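PDB 5V4A: glycosyltransferase (duf1792) from Streptococcus sanguinis, which forms the C-terminal GT-D-fold part of a longer glycosyltransferase, binds UDP, and probably serves the export system for a serine-rich repeat cell wall protein. Local coordinates for residues D16-K21 / K135-D140; V68-V73 / E98-I103; D72-L77 / N91-F96. All coordinates share one frame; numbering follows the deposited sequence.

Contact 1. Residues D16-K21 / K135-D140; sequences DYLLEK and KQLWQD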
loop_
_atom_site.group_PDB
_atom_site.type_symbol
_atom_site.label_atom_id
_atom_site.label_comp_id
_atom_site.label_asym_id
_atom_site.label_seq_id
_atom_site.Cartn_x
_atom_site.Cartn_y
_atom_site.Cartn_z
ATOM N N ASP A 16 -6.493 5.518 -0.365
ATOM C CA ASP A 16 -7.470 4.504 0.041
ATOM C C ASP A 16 -8.793 4.655 -0.709
ATOM O O ASP A 16 -9.481 3.658 -0.969
ATOM C CB ASP A 16 -7.740 4.583 1.545
ATOM C CG ASP A 16 -6.608 4.007 2.395
ATOM O OD1 ASP A 16 -5.628 3.454 1.847
ATOM O OD2 ASP A 16 -6.687 4.213 3.612
ATOM N N TYR A 17 -9.189 5.892 -1.027
ATOM C CA TYR A 17 -10.427 6.093 -1.782
ATOM C C TYR A 17 -10.317 5.500 -3.179
ATOM O O TYR A 17 -11.240 4.817 -3.646
ATOM C CB TYR A 17 -10.777 7.587 -1.862
ATOM C CG TYR A 17 -12.193 7.881 -2.388
ATOM C CD1 TYR A 17 -12.421 8.111 -3.730
ATOM C CD2 TYR A 17 -13.281 7.884 -1.531
ATOM C CE1 TYR A 17 -13.703 8.390 -4.209
ATOM C CE2 TYR A 17 -14.569 8.127 -1.994
ATOM C CZ TYR A 17 -14.772 8.382 -3.331
ATOM O OH TYR A 17 -16.046 8.640 -3.791
ATOM N N LEU A 18 -9.188 5.740 -3.855
ATOM C CA LEU A 18 -8.987 5.201 -5.198
ATOM C C LEU A 18 -8.923 3.681 -5.181
ATOM O O LEU A 18 -9.412 3.030 -6.109
ATOM C CB LEU A 18 -7.713 5.791 -5.817
ATOM C CG LEU A 18 -7.685 7.304 -6.067
ATOM C CD1 LEU A 18 -6.335 7.774 -6.624
ATOM C CD2 LEU A 18 -8.829 7.747 -7.000
ATOM N N LEU A 19 -8.279 3.102 -4.158
ATOM C CA LEU A 19 -8.225 1.646 -4.037
ATOM C C LEU A 19 -9.596 1.057 -3.742
ATOM O O LEU A 19 -9.953 0.010 -4.289
ATOM C CB LEU A 19 -7.243 1.242 -2.942
ATOM C CG LEU A 19 -5.782 1.483 -3.333
ATOM C CD1 LEU A 19 -4.862 1.482 -2.122
ATOM C CD2 LEU A 19 -5.352 0.425 -4.325
ATOM N N GLU A 20 -10.355 1.707 -2.858
ATOM C CA GLU A 20 -11.686 1.235 -2.487
ATOM C C GLU A 20 -12.671 1.356 -3.642
ATOM O O GLU A 20 -13.412 0.410 -3.941
ATOM C CB GLU A 20 -12.200 2.030 -1.292
ATOM C CG GLU A 20 -13.508 1.507 -0.723
ATOM C CD GLU A 20 -13.310 0.274 0.130
ATOM O OE1 GLU A 20 -14.034 -0.725 -0.083
ATOM O OE2 GLU A 20 -12.432 0.313 1.018
ATOM N N LYS A 21 -12.722 2.524 -4.282
ATOM C CA LYS A 21 -13.783 2.816 -5.236
ATOM C C LYS A 21 -13.379 2.585 -6.683
ATOM O O LYS A 21 -14.256 2.437 -7.539
ATOM C CB LYS A 21 -14.248 4.269 -5.078
ATOM C CG LYS A 21 -14.796 4.597 -3.707
ATOM C CD LYS A 21 -15.848 3.592 -3.289
ATOM C CE LYS A 21 -16.778 4.162 -2.238
ATOM N NZ LYS A 21 -17.857 4.996 -2.847
ATOM N N LYS A 135 1.679 1.998 -6.186
ATOM C CA LYS A 135 2.042 0.893 -7.068
ATOM C C LYS A 135 0.923 -0.128 -7.168
ATOM O O LYS A 135 0.732 -0.721 -8.231
ATOM C CB LYS A 135 3.332 0.194 -6.614
ATOM C CG LYS A 135 4.608 1.039 -6.761
ATOM C CD LYS A 135 5.809 0.215 -6.435
ATOM C CE LYS A 135 7.080 0.994 -6.642
ATOM N NZ LYS A 135 8.162 0.278 -5.920
ATOM N N GLN A 136 0.153 -0.314 -6.095
ATOM C CA GLN A 136 -0.939 -1.277 -6.109
ATOM C C GLN A 136 -2.054 -0.860 -7.067
ATOM O O GLN A 136 -2.831 -1.711 -7.509
ATOM C CB GLN A 136 -1.493 -1.447 -4.690
ATOM C CG GLN A 136 -2.400 -2.668 -4.492
ATOM C CD GLN A 136 -1.666 -3.989 -4.632
ATOM O OE1 GLN A 136 -0.457 -4.068 -4.429
ATOM N NE2 GLN A 136 -2.397 -5.031 -4.995
ATOM N N LEU A 137 -2.137 0.424 -7.401
ATOM C CA LEU A 137 -3.139 0.888 -8.357
ATOM C C LEU A 137 -2.895 0.313 -9.745
ATOM O O LEU A 137 -3.851 0.070 -10.493
ATOM C CB LEU A 137 -3.136 2.412 -8.402
ATOM C CG LEU A 137 -3.670 3.145 -7.174
ATOM C CD1 LEU A 137 -3.400 4.628 -7.334
ATOM C CD2 LEU A 137 -5.165 2.915 -7.031
ATOM N N TRP A 138 -1.637 0.083 -10.110
ATOM C CA TRP A 138 -1.336 -0.443 -11.425
ATOM C C TRP A 138 -0.705 -1.825 -11.415
ATOM O O TRP A 138 -0.384 -2.335 -12.494
ATOM C CB TRP A 138 -0.432 0.526 -12.201
ATOM C CG TRP A 138 0.861 0.983 -11.519
ATOM C CD1 TRP A 138 2.010 0.255 -11.351
ATOM C CD2 TRP A 138 1.129 2.281 -10.971
ATOM N NE1 TRP A 138 2.966 1.016 -10.714
ATOM C CE2 TRP A 138 2.455 2.266 -10.483
ATOM C CE3 TRP A 138 0.384 3.458 -10.854
ATOM C CZ2 TRP A 138 3.040 3.380 -9.879
ATOM C CZ3 TRP A 138 0.980 4.567 -10.254
ATOM C CH2 TRP A 138 2.288 4.515 -9.778
ATOM N N GLN A 139 -0.523 -2.449 -10.244
ATOM C CA GLN A 139 0.079 -3.776 -10.190
ATOM C C GLN A 139 -0.722 -4.761 -11.035
ATOM O O GLN A 139 -1.939 -4.878 -10.879
ATOM C CB GLN A 139 0.146 -4.282 -8.743
ATOM C CG GLN A 139 1.243 -3.691 -7.901
ATOM C CD GLN A 139 2.590 -3.806 -8.565
ATOM O OE1 GLN A 139 3.202 -4.880 -8.577
ATOM N NE2 GLN A 139 3.057 -2.702 -9.143
ATOM N N ASP A 140 -0.028 -5.459 -11.939
ATOM C CA ASP A 140 -0.610 -6.511 -12.783
ATOM C C ASP A 140 -1.682 -5.987 -13.734
ATOM O O ASP A 140 -2.549 -6.744 -14.175
ATOM C CB ASP A 140 -1.182 -7.659 -11.932
ATOM C CG ASP A 140 -0.102 -8.428 -11.179
ATOM O OD1 ASP A 140 -0.147 -8.428 -9.926
ATOM O OD2 ASP A 140 0.789 -9.022 -11.835
#
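Leu137 reaches across from the last turn of helix 127-138 and sets one methyl between Leu18 and Leu19 of helix 11-21. The nearest pair of CA atoms is Leu19 CA and Leu137 CA, 6.7 Å apart. Take Leu137 outward from the main chain. Its CB makes no close approach to residues 16-21. At CG the gap narrows, with Leu19 CD2 4.3 Å from Leu137 CG. Because CG lies beside the backbone N and anti to the carbonyl carbon (chi1 -70°), the isopropyl end swings over to the facing helix. The branch then divides the work. CD2 does nearly all the touching: it is 3.7 Å from Leu19 CD2, and it also lies 4.0 Å from Leu18 CB, so two successive residues hold this methyl. The other methyl is farther off, with Leu137 CD1 4.4 Å from Leu18 CD1. The side chains of Leu19 and Leu137 cross at about a right angle, methyl against methyl, and the CG of Gln136 adds a looser contact 4.3 Å from Leu19 CD2. No hydrogen bond joins the segments; they meet through aliphatic carbon. Lys135 O takes two donors from opposite faces of its plane, Trp138 N and the side-chain NE2 of Gln139. A salt bridge from Asp16 to Lys133 also ties the two helices together, while Glu20 packs on Val128 of the second subunit. Leu18 goes on to touch Met67 in strand 66-70. The contact thus joins the helix that leads into strand 24-27 of the three-stranded parallel sheet to the helix that leads into strand 142-148 of the five-stranded one.

Contact 2. Residues V68-V73 / E98-I103; sequences VCLPDV and EKYKNI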
loop_
_atom_site.group_PDB
_atom_site.type_symbol
_atom_site.label_atom_id
_atom_site.label_comp_id
_atom_site.label_asym_id
_atom_site.label_seq_id
_atom_site.Cartn_x
_atom_site.Cartn_y
_atom_site.Cartn_z
ATOM N N VAL A 68 -11.735 14.674 -7.344
ATOM C CA VAL A 68 -11.128 15.960 -7.682
ATOM C C VAL A 68 -10.229 16.370 -6.523
ATOM O O VAL A 68 -10.659 16.336 -5.363
ATOM C CB VAL A 68 -12.202 17.028 -7.951
ATOM C CG1 VAL A 68 -11.560 18.383 -8.196
ATOM C CG2 VAL A 68 -13.122 16.586 -9.107
ATOM N N CYS A 69 -8.979 16.761 -6.825
ATOM C CA CYS A 69 -7.980 17.018 -5.799
ATOM C C CYS A 69 -7.510 18.463 -5.804
ATOM O O CYS A 69 -7.455 19.116 -6.852
ATOM C CB CYS A 69 -6.772 16.086 -5.959
ATOM S SG CYS A 69 -7.215 14.325 -5.843
ATOM N N LEU A 70 -7.189 18.952 -4.613
ATOM C CA LEU A 70 -6.622 20.270 -4.379
ATOM C C LEU A 70 -5.375 20.113 -3.527
ATOM O O LEU A 70 -5.190 19.080 -2.872
ATOM C CB LEU A 70 -7.615 21.193 -3.663
ATOM C CG LEU A 70 -8.898 21.553 -4.412
ATOM C CD1 LEU A 70 -9.842 22.279 -3.473
ATOM C CD2 LEU A 70 -8.577 22.404 -5.633
ATOM N N PRO A 71 -4.487 21.108 -3.512
ATOM C CA PRO A 71 -3.339 21.032 -2.601
ATOM C C PRO A 71 -3.805 21.038 -1.148
ATOM O O PRO A 71 -4.713 21.784 -0.770
ATOM C CB PRO A 71 -2.511 22.279 -2.953
ATOM C CG PRO A 71 -3.409 23.164 -3.726
ATOM C CD PRO A 71 -4.434 22.301 -4.378
ATOM N N ASP A 72 -3.213 20.151 -0.345
ATOM C CA ASP A 72 -3.543 20.019 1.076
ATOM C C ASP A 72 -2.758 21.068 1.871
ATOM O O ASP A 72 -1.829 20.773 2.629
ATOM C CB ASP A 72 -3.258 18.590 1.529
ATOM C CG ASP A 72 -3.744 18.299 2.937
ATOM O OD1 ASP A 72 -4.259 19.222 3.601
ATOM O OD2 ASP A 72 -3.615 17.134 3.380
ATOM N N VAL A 73 -3.156 22.333 1.692
ATOM C CA VAL A 73 -2.375 23.460 2.199
ATOM C C VAL A 73 -3.221 24.420 3.027
ATOM O O VAL A 73 -2.696 25.356 3.638
ATOM C CB VAL A 73 -1.694 24.222 1.044
ATOM C CG1 VAL A 73 -0.802 23.290 0.246
ATOM C CG2 VAL A 73 -2.731 24.881 0.152
ATOM N N GLU A 98 -8.802 33.591 -1.866
ATOM C CA GLU A 98 -10.182 33.970 -2.136
ATOM C C GLU A 98 -10.690 33.388 -3.448
ATOM O O GLU A 98 -11.903 33.204 -3.600
ATOM C CB GLU A 98 -10.311 35.496 -2.147
ATOM C CG GLU A 98 -11.744 36.016 -2.094
ATOM C CD GLU A 98 -12.435 35.713 -0.777
ATOM O OE1 GLU A 98 -13.673 35.531 -0.777
ATOM O OE2 GLU A 98 -11.743 35.672 0.262
ATOM N N LYS A 99 -9.793 33.055 -4.381
ATOM C CA LYS A 99 -10.217 32.346 -5.585
ATOM C C LYS A 99 -10.544 30.892 -5.266
ATOM O O LYS A 99 -11.558 30.356 -5.738
ATOM C CB LYS A 99 -9.135 32.421 -6.664
ATOM C CG LYS A 99 -9.085 33.760 -7.406
ATOM C CD LYS A 99 -8.397 33.644 -8.759
ATOM C CE LYS A 99 -8.204 35.027 -9.364
ATOM N NZ LYS A 99 -9.532 35.641 -9.649
ATOM N N TYR A 100 -9.708 30.241 -4.454
ATOM C CA TYR A 100 -10.008 28.875 -4.032
ATOM C C TYR A 100 -11.367 28.798 -3.349
ATOM O O TYR A 100 -12.191 27.940 -3.683
ATOM C CB TYR A 100 -8.916 28.348 -3.101
ATOM C CG TYR A 100 -7.658 27.893 -3.806
ATOM C CD1 TYR A 100 -7.654 26.740 -4.573
ATOM C CD2 TYR A 100 -6.470 28.606 -3.684
ATOM C CE1 TYR A 100 -6.504 26.308 -5.209
ATOM C CE2 TYR A 100 -5.311 28.186 -4.321
ATOM C CZ TYR A 100 -5.333 27.038 -5.083
ATOM O OH TYR A 100 -4.190 26.606 -5.720
ATOM N N LYS A 101 -11.620 29.691 -2.387
ATOM C CA LYS A 101 -12.905 29.678 -1.694
ATOM C C LYS A 101 -14.067 29.992 -2.635
ATOM O O LYS A 101 -15.182 29.499 -2.427
ATOM C CB LYS A 101 -12.877 30.655 -0.514
ATOM C CG LYS A 101 -11.833 30.300 0.525
ATOM C CD LYS A 101 -11.817 31.253 1.706
ATOM C CE LYS A 101 -11.827 32.707 1.269
ATOM N NZ LYS A 101 -11.696 33.665 2.419
ATOM N N ASN A 102 -13.825 30.780 -3.685
ATOM C CA ASN A 102 -14.901 31.119 -4.612
ATOM C C ASN A 102 -15.200 29.981 -5.583
ATOM O O ASN A 102 -16.369 29.714 -5.886
ATOM C CB ASN A 102 -14.561 32.398 -5.368
ATOM C CG ASN A 102 -15.222 33.616 -4.761
ATOM O OD1 ASN A 102 -16.418 33.843 -4.946
ATOM N ND2 ASN A 102 -14.448 34.404 -4.022
ATOM N N ILE A 103 -14.166 29.317 -6.102
ATOM C CA ILE A 103 -14.378 28.253 -7.080
ATOM C C ILE A 103 -14.695 26.925 -6.392
ATOM O O ILE A 103 -15.565 26.172 -6.839
ATOM C CB ILE A 103 -13.145 28.109 -7.996
ATOM C CG1 ILE A 103 -12.823 29.422 -8.725
ATOM C CG2 ILE A 103 -13.361 26.975 -8.995
ATOM C CD1 ILE A 103 -11.413 29.462 -9.317
#
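Leu70, the last residue of strand 66-70, and Tyr100, near the end of helix 82-103, have the nearest CA atoms across the contact, with Leu70 CA 9.3 Å from Tyr100 CA, a gap that side chains have to bridge. Tyr100 does most of that. Its ring leaves the helix with CG beside the backbone N (chi1 -79°) and reaches toward the strand end. Leu70 comes in at the ring's edge, near its plane, putting CD2 4.4 Å from Tyr100 CE1. Further out, Pro71 CG lies 4.1 Å from Tyr100 OH, the proline ring and the tyrosine crossing at a slant. Both segments belong to one beta-alpha-beta unit, strand 66-70, helix 82-103 and strand 110-111, so the tyrosine is a bridge from the connecting helix back to the strand from which the chain set out. The phenol oxygen finds its polar partner on its own helix, in a probable, short hydrogen bond with His92 NE2, and Met33 of helix 30-36 also packs against Tyr100. On the helix itself, Asn102 ND2 gives a fairly straight 2.8 Å bond (161°) to Glu98 O, tilted from the carbonyl plane. Beyond Pro71 the chain bends through an inverse gamma turn centred on Asp72, whose carboxylate forms a salt bridge with Arg79.

Contact 3. Residues D72-L77 / N91-F96; sequences DVFTGL and NHLPHF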
loop_
_atom_site.group_PDB
_atom_site.type_symbol
_atom_site.label_atom_id
_atom_site.label_comp_id
_atom_site.label_asym_id
_atom_site.label_seq_id
_atom_site.Cartn_x
_atom_site.Cartn_y
_atom_site.Cartn_z
ATOM N N ASP A 72 -3.213 20.151 -0.345
ATOM C CA ASP A 72 -3.543 20.019 1.076
ATOM C C ASP A 72 -2.758 21.068 1.871
ATOM O O ASP A 72 -1.829 20.773 2.629
ATOM C CB ASP A 72 -3.258 18.590 1.529
ATOM C CG ASP A 72 -3.744 18.299 2.937
ATOM O OD1 ASP A 72 -4.259 19.222 3.601
ATOM O OD2 ASP A 72 -3.615 17.134 3.380
ATOM N N VAL A 73 -3.156 22.333 1.692
ATOM C CA VAL A 73 -2.375 23.460 2.199
ATOM C C VAL A 73 -3.221 24.420 3.027
ATOM O O VAL A 73 -2.696 25.356 3.638
ATOM C CB VAL A 73 -1.694 24.222 1.044
ATOM C CG1 VAL A 73 -0.802 23.290 0.246
ATOM C CG2 VAL A 73 -2.731 24.881 0.152
ATOM N N PHE A 74 -4.529 24.200 3.071
ATOM C CA PHE A 74 -5.376 25.132 3.803
ATOM C C PHE A 74 -5.321 24.913 5.308
ATOM O O PHE A 74 -5.962 25.658 6.055
ATOM C CB PHE A 74 -6.812 25.028 3.287
ATOM C CG PHE A 74 -6.918 25.181 1.798
ATOM C CD1 PHE A 74 -6.861 26.432 1.211
ATOM C CD2 PHE A 74 -7.010 24.067 0.980
ATOM C CE1 PHE A 74 -6.936 26.575 -0.171
ATOM C CE2 PHE A 74 -7.086 24.198 -0.397
ATOM C CZ PHE A 74 -7.047 25.456 -0.974
ATOM N N THR A 75 -4.545 23.934 5.766
ATOM C CA THR A 75 -4.370 23.681 7.188
ATOM C C THR A 75 -3.060 22.932 7.378
ATOM O O THR A 75 -2.488 22.392 6.428
ATOM C CB THR A 75 -5.535 22.873 7.762
ATOM O OG1 THR A 75 -5.470 22.893 9.189
ATOM C CG2 THR A 75 -5.468 21.426 7.280
ATOM N N GLY A 76 -2.600 22.895 8.627
ATOM C CA GLY A 76 -1.459 22.093 9.031
ATOM C C GLY A 76 -0.250 22.109 8.115
ATOM O O GLY A 76 0.256 21.048 7.735
ATOM N N LEU A 77 0.226 23.304 7.752
ATOM C CA LEU A 77 1.408 23.416 6.904
ATOM C C LEU A 77 2.678 22.918 7.589
ATOM O O LEU A 77 3.692 22.731 6.909
ATOM C CB LEU A 77 1.600 24.866 6.456
ATOM C CG LEU A 77 0.743 25.444 5.327
ATOM C CD1 LEU A 77 1.153 26.876 5.049
ATOM C CD2 LEU A 77 0.898 24.616 4.065
ATOM N N ASN A 91 3.271 33.108 -0.586
ATOM C CA ASN A 91 3.228 33.351 -2.024
ATOM C C ASN A 91 1.903 32.924 -2.643
ATOM O O ASN A 91 1.204 33.761 -3.226
ATOM C CB ASN A 91 4.417 32.650 -2.697
ATOM C CG ASN A 91 4.651 33.121 -4.114
ATOM O OD1 ASN A 91 4.036 34.087 -4.572
ATOM N ND2 ASN A 91 5.580 32.464 -4.808
ATOM N N HIS A 92 1.527 31.654 -2.534
ATOM C CA HIS A 92 0.361 31.182 -3.272
ATOM C C HIS A 92 -0.945 31.636 -2.626
ATOM O O HIS A 92 -1.768 32.302 -3.263
ATOM C CB HIS A 92 0.391 29.661 -3.385
ATOM C CG HIS A 92 -0.586 29.119 -4.379
ATOM N ND1 HIS A 92 -0.431 29.285 -5.737
ATOM C CD2 HIS A 92 -1.735 28.426 -4.212
ATOM C CE1 HIS A 92 -1.440 28.709 -6.365
ATOM N NE2 HIS A 92 -2.244 28.179 -5.462
ATOM N N LEU A 93 -1.150 31.276 -1.367
ATOM C CA LEU A 93 -2.409 31.535 -0.677
ATOM C C LEU A 93 -2.657 33.026 -0.464
ATOM O O LEU A 93 -3.819 33.452 -0.494
ATOM C CB LEU A 93 -2.452 30.769 0.647
ATOM C CG LEU A 93 -2.588 29.253 0.456
ATOM C CD1 LEU A 93 -2.445 28.533 1.779
ATOM C CD2 LEU A 93 -3.924 28.902 -0.195
ATOM N N PRO A 94 -1.634 33.847 -0.186
ATOM C CA PRO A 94 -1.866 35.300 -0.234
ATOM C C PRO A 94 -2.524 35.777 -1.526
ATOM O O PRO A 94 -3.450 36.593 -1.470
ATOM C CB PRO A 94 -0.457 35.870 -0.054
ATOM C CG PRO A 94 0.210 34.866 0.841
ATOM C CD PRO A 94 -0.337 33.527 0.444
ATOM N N HIS A 95 -2.072 35.286 -2.686
ATOM C CA HIS A 95 -2.671 35.685 -3.956
ATOM C C HIS A 95 -4.055 35.077 -4.149
ATOM O O HIS A 95 -5.014 35.792 -4.460
ATOM C CB HIS A 95 -1.765 35.299 -5.130
ATOM C CG HIS A 95 -0.697 36.305 -5.436
ATOM N ND1 HIS A 95 0.591 36.198 -4.957
ATOM C CD2 HIS A 95 -0.730 37.440 -6.175
ATOM C CE1 HIS A 95 1.306 37.222 -5.391
ATOM N NE2 HIS A 95 0.528 37.990 -6.130
ATOM N N PHE A 96 -4.187 33.760 -3.967
ATOM C CA PHE A 96 -5.303 33.029 -4.560
ATOM C C PHE A 96 -6.272 32.405 -3.560
ATOM O O PHE A 96 -7.152 31.644 -3.980
ATOM C CB PHE A 96 -4.778 31.927 -5.488
ATOM C CG PHE A 96 -3.860 32.421 -6.564
ATOM C CD1 PHE A 96 -4.237 33.461 -7.396
ATOM C CD2 PHE A 96 -2.616 31.838 -6.748
ATOM C CE1 PHE A 96 -3.386 33.927 -8.394
ATOM C CE2 PHE A 96 -1.759 32.293 -7.739
ATOM C CZ PHE A 96 -2.146 33.344 -8.566
#
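The loop that leaves strand 66-70 folds back on helix 82-103, within the same beta-alpha-beta unit, and the two meet where Val73 and Phe74 receive Leu93. In Leu93, chi1 -70° turns CG toward the loop, and chi2 173° sets the two methyls on different loop residues. CD1 goes to Val73: it lies 4.0 Å from Val73 CG2 and still nearer the main chain, 3.7 Å from Val73 O. CD2 goes to Phe74, 3.8 Å from Phe74 CE1 and 4.1 Å from Phe74 CD1, meeting that side of the ring obliquely. The two loop residues are themselves nested, since Val73 CG2 sits above the centre of the Phe74 ring, so Leu93 packs against a pair of side chains already in contact. Trp88, earlier on the same helix, also packs on Val73. The helix kinks at Pro94, which has no N-H to give to the turn before. Next to it, His95 ND1 makes a nearly straight bond to Asn91 O (3.1 Å, 167°), in the plane of both the carbonyl and the imidazole. His92 and Phe96 pack together on the same helix, with Phe96 CD2 over the rim of the imidazole face. Between the loop and the helix no hydrogen bond forms: carbon meets carbon, with one carbonyl oxygen beside a methyl, and the fit rests on shape and van der Waals contact rather than on directed polar bonds.

How the contacts relate
Contacts 2 and 3 are neighbours, their centres 9 Å apart; they share Asp72 and Val73 and both use helix 82-103. Tyr100 of contact 2 lies edge-to-face with Phe74 of contact 3, and it is probably hydrogen-bonded to His92, so the two make one continuous patch of packing. Contact 1 lies apart, its centre 25 Å from that of contact 2 and 28 Å from that of contact 3, and along the chain it encloses both. None touches the nucleotide: the side chain of Pro71 is about 9 Å from UDP, those of Leu18 and Val73 about 12 Å. Pro71 is about 7 Å and Leu18 about 8 Å from the side chain of Arg27, a UDP-binding residue.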